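Local structure of DegV family protein (Thermus thermophilus, 2DT8) at residues A237-A240 with L241-V245. The protein binds a fatty acid, here palmitic acid, and a zinc ion, while its wider biological role remains uncertain. Sequence-based numbering, arbitrary orientation.
Sequences AVAA and LRQEV
Four successive i to i+4 bonds join 237-240 to 241-245 as one continuous alpha-helix: Leu241, Arg242, Gln243 and Glu244 donate their backbone N-H to the carbonyls of Ala237, Val238, Ala239 and Ala240. The Arg242 N to Val238 O bond measures 2.8 Å, with an N-H...O angle of 159°. Ala239 O also accepts a hydrogen bond from a water O at 3.2 Å, which accepts a weak one from Arg242 NH1. This helix is the crossover of a beta-alpha-beta unit between the parallel strands 225-231 and 252-259. Val238 and Leu241, both nonpolar, accordingly face the sheet, against Tyr273 and Phe275 respectively. Arg242, extended from CG to NE, hydrogen-bonds through NE to Ala255 O of strand 252-259, its long side chain suited to packing on Phe229 and Val257. On the more exposed side Gln243 lies back along the preceding turn, its NE2 3.5 Å from Ala240 CA, where the small alanines leave room for its amide. Glu244 has CG beside its own backbone N (chi1 -65°), which sets CG 3.0 Å from Ala240 O, while OE1 forms a salt bridge with Arg208 of helix 204-219. Were an alanine here, Arg208 would probably lose this carboxylate, weakening the tie between the helices.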
# COMPACT_ATOMS: atom_id res chain seq x y z
N ALA A 237 0.12 -18.49 -3.74
CA ALA A 237 0.15 -17.71 -4.98
C ALA A 237 1.25 -16.68 -4.88
O ALA A 237 2.11 -16.62 -5.77
CB ALA A 237 -1.19 -17.02 -5.24
N VAL A 238 1.27 -15.89 -3.81
CA VAL A 238 2.33 -14.89 -3.69
C VAL A 238 3.70 -15.54 -3.53
O VAL A 238 4.70 -15.01 -4.01
CB VAL A 238 2.09 -13.89 -2.52
CG1 VAL A 238 2.61 -14.44 -1.21
CG2 VAL A 238 2.77 -12.56 -2.85
N ALA A 239 3.76 -16.70 -2.88
CA ALA A 239 5.04 -17.37 -2.69
C ALA A 239 5.59 -17.83 -4.03
O ALA A 239 6.79 -17.67 -4.30
CB ALA A 239 4.89 -18.57 -1.75
N ALA A 240 4.73 -18.38 -4.88
CA ALA A 240 5.16 -18.84 -6.19
C ALA A 240 5.62 -17.65 -7.03
O ALA A 240 6.59 -17.74 -7.80
CB ALA A 240 4.02 -19.56 -6.89
N LEU A 241 4.92 -16.53 -6.88
CA LEU A 241 5.25 -15.32 -7.61
C LEU A 241 6.61 -14.79 -7.17
O LEU A 241 7.44 -14.41 -8.00
CB LEU A 241 4.15 -14.28 -7.38
CG LEU A 241 4.25 -12.96 -8.15
CD1 LEU A 241 4.21 -13.24 -9.65
CD2 LEU A 241 3.08 -12.05 -7.75
N ARG A 242 6.85 -14.77 -5.86
CA ARG A 242 8.12 -14.28 -5.32
C ARG A 242 9.27 -15.19 -5.77
O ARG A 242 10.36 -14.71 -6.07
CB ARG A 242 8.07 -14.24 -3.79
CG ARG A 242 9.36 -13.76 -3.12
CD ARG A 242 9.17 -13.66 -1.62
NE ARG A 242 10.36 -13.19 -0.91
CZ ARG A 242 11.28 -13.98 -0.37
NH1 ARG A 242 11.16 -15.30 -0.45
NH2 ARG A 242 12.33 -13.46 0.26
N GLN A 243 9.02 -16.49 -5.82
CA GLN A 243 10.05 -17.44 -6.24
C GLN A 243 10.41 -17.21 -7.71
O GLN A 243 11.60 -17.20 -8.07
CB GLN A 243 9.54 -18.87 -6.03
CG GLN A 243 9.45 -19.26 -4.55
CD GLN A 243 8.49 -20.41 -4.27
OE1 GLN A 243 8.31 -20.81 -3.12
NE2 GLN A 243 7.88 -20.94 -5.33
N GLU A 244 9.41 -17.02 -8.55
CA GLU A 244 9.57 -16.74 -9.97
C GLU A 244 10.30 -15.41 -10.16
O GLU A 244 11.32 -15.35 -10.87
CB GLU A 244 8.19 -16.73 -10.66
CG GLU A 244 7.50 -18.12 -10.63
CD GLU A 244 6.12 -18.15 -11.27
OE1 GLU A 244 5.22 -17.41 -10.81
OE2 GLU A 244 5.93 -18.92 -12.24
N VAL A 245 10.11 -14.44 -9.35
CA VAL A 245 10.82 -13.17 -9.44
C VAL A 245 12.28 -13.29 -9.00
O VAL A 245 13.18 -12.73 -9.65
CB VAL A 245 10.14 -12.07 -8.59
CG1 VAL A 245 11.06 -10.85 -8.45
CG2 VAL A 245 8.84 -11.64 -9.26
O HOH W 1 8.58 -17.00 -1.79